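Glutaredoxin related protein (Sulfolobus solfataricus, PDB 4MNN) probably catalyses thiol-disulfide exchange as an atypical protein disulfide oxidoreductase of the glutaredoxin family, built on the thioredoxin fold. Local coordinates at residues Leu78-Ser82 with Asn83-Asn87; Ala118-Leu121 with Tyr122-Gln126. All coordinates share one frame; numbering follows the deposited sequence.

Overall arrangement
Both contacts are local, each within one continuous piece of chain. Contact 1 (78-82 with 83-87) is the partly buried C-terminal end of helix 71-83 and the loop after it. Contact 2 (118-121 with 122-126) is a largely buried run of turns inside helix 114-127, nearer the centre of the chain, with F120 on its outer side. Their chemistry differs accordingly: a Schellman cap with asparagines and an arginine in the first, regular helical bonds with aromatic and aliphatic packing in the second. Their centres lie about 10 Å apart, and they touch: the salt bridge R80 to E119 joins the two helices, and a probable hydrogen bond ties Q126 to the backbone of V85 in the loop.

Contact 1: Leu78-Ser82 with Asn83-Asn87; sequences LVRIS and NNVVN
R80 and V85 meet where helix 71-83 ends. V85 N gives a hydrogen bond to R80 O (2.9 Å), and a weaker bond runs from N84 N to I81 O (3.2 Å). N84, with a positive phi of 58°, is the C-prime residue of this Schellman motif. One residue earlier, N83 N donates to V79 O (3.0 Å). The side chains of V79 and N83 lie alongside each other and point the same way, V79 CG1 resting 3.7 Å from N83 OD1. With its CG1 placed between backbone N and carbonyl carbon (chi1 71°), V85 turns this methyl back onto the helix, 3.8 Å from R80 CA. From CG to NE the arginine runs extended past the loop, and the side chain of N87 crosses it at about a right angle, near the plane and at the edge of the guanidinium, the planes 79° apart. NH1 of R80 also forms a salt bridge with E119. A methionine in place of R80 would probably leave the E119 carboxylate without this charged mate and the N87 amide without the flat group beside it. Backbone donors in the cap thus serve the carbonyls of V79 and R80, and more weakly that of I81, which R54 also reaches, while the arginine pairs its charge with a carboxylate, tying this helix end to helix 114-127.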
loop_
_atom_site.group_PDB
_atom_site.type_symbol
_atom_site.label_atom_id
_atom_site.label_comp_id
_atom_site.label_asym_id
_atom_site.label_seq_id
_atom_site.Cartn_x
_atom_site.Cartn_y
_atom_site.Cartn_z
ATOM N N LEU A 78 1.572 4.863 -6.799
ATOM C CA LEU A 78 0.706 5.978 -7.189
ATOM C C LEU A 78 0.816 6.247 -8.698
ATOM O O LEU A 78 -0.185 6.465 -9.395
ATOM C CB LEU A 78 1.131 7.233 -6.422
ATOM C CG LEU A 78 0.369 7.614 -5.124
ATOM C CD1 LEU A 78 -0.281 6.465 -4.471
ATOM C CD2 LEU A 78 1.295 8.381 -4.189
ATOM N N VAL A 79 2.049 6.274 -9.184
ATOM C CA VAL A 79 2.273 6.538 -10.605
ATOM C C VAL A 79 1.686 5.420 -11.467
ATOM O O VAL A 79 1.048 5.686 -12.479
ATOM C CB VAL A 79 3.786 6.683 -10.871
ATOM C CG1 VAL A 79 4.061 6.842 -12.394
ATOM C CG2 VAL A 79 4.327 7.868 -10.065
ATOM N N ARG A 80 1.906 4.163 -11.075
ATOM C CA ARG A 80 1.392 3.037 -11.864
ATOM C C ARG A 80 -0.128 3.043 -11.919
ATOM O O ARG A 80 -0.723 2.856 -12.983
ATOM C CB ARG A 80 1.883 1.696 -11.298
ATOM C CG ARG A 80 3.380 1.438 -11.398
ATOM C CD ARG A 80 3.663 -0.088 -11.522
ATOM N NE ARG A 80 5.077 -0.305 -11.802
ATOM C CZ ARG A 80 6.001 -0.546 -10.875
ATOM N NH1 ARG A 80 5.659 -0.624 -9.583
ATOM N NH2 ARG A 80 7.280 -0.649 -11.235
ATOM N N ILE A 81 -0.757 3.276 -10.770
ATOM C CA ILE A 81 -2.206 3.310 -10.714
ATOM C C ILE A 81 -2.751 4.506 -11.538
ATOM O O ILE A 81 -3.715 4.354 -12.298
ATOM C CB ILE A 81 -2.680 3.395 -9.238
ATOM C CG1 ILE A 81 -2.425 2.058 -8.545
ATOM C CG2 ILE A 81 -4.180 3.711 -9.148
ATOM C CD1 ILE A 81 -2.438 2.170 -7.013
ATOM N N SER A 82 -2.120 5.667 -11.410
ATOM C CA SER A 82 -2.600 6.844 -12.124
ATOM C C SER A 82 -2.475 6.718 -13.649
ATOM O O SER A 82 -3.285 7.285 -14.387
ATOM C CB SER A 82 -1.855 8.088 -11.646
ATOM O OG SER A 82 -2.430 9.252 -12.211
ATOM N N ASN A 83 -1.466 5.982 -14.104
ATOM C CA ASN A 83 -1.225 5.769 -15.541
ATOM C C ASN A 83 -1.836 4.452 -16.020
ATOM O O ASN A 83 -1.847 4.151 -17.223
ATOM C CB ASN A 83 0.270 5.744 -15.832
ATOM C CG ASN A 83 0.899 7.118 -15.759
ATOM O OD1 ASN A 83 2.081 7.248 -15.486
ATOM N ND2 ASN A 83 0.112 8.146 -16.012
ATOM N N ASN A 84 -2.365 3.677 -15.083
ATOM C CA ASN A 84 -2.976 2.387 -15.407
ATOM C C ASN A 84 -1.984 1.466 -16.100
ATOM O O ASN A 84 -2.292 0.824 -17.124
ATOM C CB ASN A 84 -4.222 2.566 -16.275
ATOM C CG ASN A 84 -4.980 1.260 -16.468
ATOM O OD1 ASN A 84 -4.910 0.371 -15.616
ATOM N ND2 ASN A 84 -5.713 1.139 -17.578
ATOM N N VAL A 85 -0.776 1.414 -15.553
ATOM C CA VAL A 85 0.244 0.531 -16.080
ATOM C C VAL A 85 0.707 -0.474 -15.019
ATOM O O VAL A 85 0.791 -0.157 -13.843
ATOM C CB VAL A 85 1.472 1.302 -16.577
ATOM C CG1 VAL A 85 2.253 1.889 -15.420
ATOM C CG2 VAL A 85 2.362 0.366 -17.373
ATOM N N VAL A 86 0.983 -1.698 -15.449
ATOM C CA VAL A 86 1.483 -2.724 -14.545
ATOM C C VAL A 86 2.756 -3.289 -15.187
ATOM O O VAL A 86 2.852 -3.393 -16.414
ATOM C CB VAL A 86 0.400 -3.811 -14.340
ATOM C CG1 VAL A 86 1.036 -5.171 -14.108
ATOM C CG2 VAL A 86 -0.494 -3.416 -13.127
ATOM N N ASN A 87 3.744 -3.636 -14.375
ATOM C CA ASN A 87 4.972 -4.164 -14.942
ATOM C C ASN A 87 5.212 -5.661 -14.694
ATOM O O ASN A 87 6.274 -6.181 -15.029
ATOM C CB ASN A 87 6.161 -3.314 -14.474
ATOM C CG ASN A 87 6.091 -1.875 -15.023
ATOM O OD1 ASN A 87 6.107 -1.665 -16.249
ATOM N ND2 ASN A 87 5.992 -0.889 -14.128
#

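Contact 2: Ala118-Leu121 with Tyr122-Gln126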
loop_
_atom_site.group_PDB
_atom_site.type_symbol
_atom_site.label_atom_id
_atom_site.label_comp_id
_atom_site.label_asym_id
_atom_site.label_seq_id
_atom_site.Cartn_x
_atom_site.Cartn_y
_atom_site.Cartn_z
ATOM N N ALA A 118 5.663 -5.589 -1.170
ATOM C CA ALA A 118 4.636 -4.566 -1.320
ATOM C C ALA A 118 4.484 -4.168 -2.789
ATOM O O ALA A 118 3.372 -4.033 -3.296
ATOM C CB ALA A 118 4.980 -3.356 -0.518
ATOM N N GLU A 119 5.600 -3.948 -3.485
ATOM C CA GLU A 119 5.498 -3.531 -4.891
ATOM C C GLU A 119 4.739 -4.532 -5.746
ATOM O O GLU A 119 3.919 -4.176 -6.601
ATOM C CB GLU A 119 6.901 -3.326 -5.439
ATOM C CG GLU A 119 6.924 -2.719 -6.838
ATOM C CD GLU A 119 8.004 -1.652 -6.962
ATOM O OE1 GLU A 119 9.216 -1.996 -6.917
ATOM O OE2 GLU A 119 7.633 -0.470 -7.096
ATOM N N PHE A 120 5.020 -5.804 -5.498
ATOM C CA PHE A 120 4.401 -6.911 -6.207
ATOM C C PHE A 120 2.891 -6.905 -5.894
ATOM O O PHE A 120 2.058 -6.901 -6.805
ATOM C CB PHE A 120 5.056 -8.226 -5.755
ATOM C CG PHE A 120 4.443 -9.457 -6.367
ATOM C CD1 PHE A 120 4.770 -9.842 -7.663
ATOM C CD2 PHE A 120 3.559 -10.244 -5.633
ATOM C CE1 PHE A 120 4.224 -11.012 -8.235
ATOM C CE2 PHE A 120 3.004 -11.406 -6.179
ATOM C CZ PHE A 120 3.340 -11.793 -7.486
ATOM N N LEU A 121 2.537 -6.821 -4.613
ATOM C CA LEU A 121 1.113 -6.829 -4.263
ATOM C C LEU A 121 0.371 -5.571 -4.693
ATOM O O LEU A 121 -0.808 -5.652 -5.031
ATOM C CB LEU A 121 0.933 -7.089 -2.756
ATOM C CG LEU A 121 1.356 -8.503 -2.358
ATOM C CD1 LEU A 121 1.249 -8.662 -0.809
ATOM C CD2 LEU A 121 0.439 -9.561 -3.066
ATOM N N TYR A 122 1.050 -4.419 -4.724
ATOM C CA TYR A 122 0.385 -3.179 -5.175
ATOM C C TYR A 122 -0.054 -3.404 -6.613
ATOM O O TYR A 122 -1.130 -2.958 -7.024
ATOM C CB TYR A 122 1.328 -1.983 -5.144
ATOM C CG TYR A 122 1.636 -1.471 -3.760
ATOM C CD1 TYR A 122 2.897 -0.924 -3.466
ATOM C CD2 TYR A 122 0.657 -1.499 -2.748
ATOM C CE1 TYR A 122 3.184 -0.403 -2.188
ATOM C CE2 TYR A 122 0.928 -0.983 -1.453
ATOM C CZ TYR A 122 2.194 -0.431 -1.196
ATOM O OH TYR A 122 2.472 0.134 0.023
ATOM N N GLN A 123 0.775 -4.103 -7.382
ATOM C CA GLN A 123 0.416 -4.356 -8.775
ATOM C C GLN A 123 -0.712 -5.372 -8.871
ATOM O O GLN A 123 -1.566 -5.255 -9.732
ATOM C CB GLN A 123 1.641 -4.791 -9.555
ATOM C CG GLN A 123 2.606 -3.608 -9.704
ATOM C CD GLN A 123 3.874 -3.994 -10.383
ATOM O OE1 GLN A 123 4.847 -4.375 -9.737
ATOM N NE2 GLN A 123 3.876 -3.915 -11.707
ATOM N N VAL A 124 -0.711 -6.367 -7.991
ATOM C CA VAL A 124 -1.802 -7.328 -7.977
ATOM C C VAL A 124 -3.141 -6.596 -7.666
ATOM O O VAL A 124 -4.188 -6.886 -8.280
ATOM C CB VAL A 124 -1.538 -8.427 -6.923
ATOM C CG1 VAL A 124 -2.747 -9.326 -6.792
ATOM C CG2 VAL A 124 -0.293 -9.231 -7.296
ATOM N N SER A 125 -3.125 -5.631 -6.745
ATOM C CA SER A 125 -4.370 -4.907 -6.402
ATOM C C SER A 125 -4.895 -4.093 -7.590
ATOM O O SER A 125 -6.096 -3.825 -7.696
ATOM C CB SER A 125 -4.148 -3.979 -5.180
ATOM O OG SER A 125 -3.485 -2.754 -5.499
ATOM N N GLN A 126 -3.983 -3.711 -8.479
ATOM C CA GLN A 126 -4.344 -2.969 -9.703
ATOM C C GLN A 126 -5.043 -3.865 -10.716
ATOM O O GLN A 126 -6.015 -3.453 -11.373
ATOM C CB GLN A 126 -3.085 -2.462 -10.387
ATOM C CG GLN A 126 -2.759 -1.032 -10.213
ATOM C CD GLN A 126 -1.496 -0.676 -10.991
ATOM O OE1 GLN A 126 -0.395 -0.862 -10.506
ATOM N NE2 GLN A 126 -1.663 -0.205 -12.206
#
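The ring of Y122 has the carbonyl oxygen of A118 over one face, with Y122 CG only 3.1 Å from A118 O. L121 and E119 approach the same ring obliquely through backbone atoms, and A118 CB touches it at CE1 (3.8 Å). Having CG beside the backbone N and anti to the carbonyl carbon (chi1 -73°) folds the tyrosine back over the preceding turn. The ring so covers A118 O, which is also the acceptor of the helical bond from Y122 N (2.8 Å). The F120 ring receives V124 CG2 on one face, 4.1 Å above the plane and displaced toward the rim. The same methyl also meets L121 CD2 at 4.3 Å, and V124 is thereby packed against two side chains of the turn before it. E119 and Q123 run side by side in the same direction, their carboxylate and amide planes 80° apart.

Along the backbone, V124 N donates to F120 O, and the regular i to i+4 pattern continues through S125 N to L121 O. S125 OG, placed between the backbone N and carbonyl carbon (chi1 79°), donates to Y122 O (2.8 Å). Q126 N reaches that oxygen too, from the same face of its plane (3.3 Å), so that two donors hold the carbonyl and the buried hydroxyl has an acceptor within its own helix.

The helix, starting at C114 of the C111-C114 disulfide, connects strands 101-107 and 131-137 in a beta-alpha-beta unit of the thioredoxin fold. L121, Y122 and S125 pack on L133 of the latter strand. Y122 also stacks with Y60 of strand 57-63 and touches S77 of helix 71-83, while R57 binds the backbone oxygens of S125 and Q126.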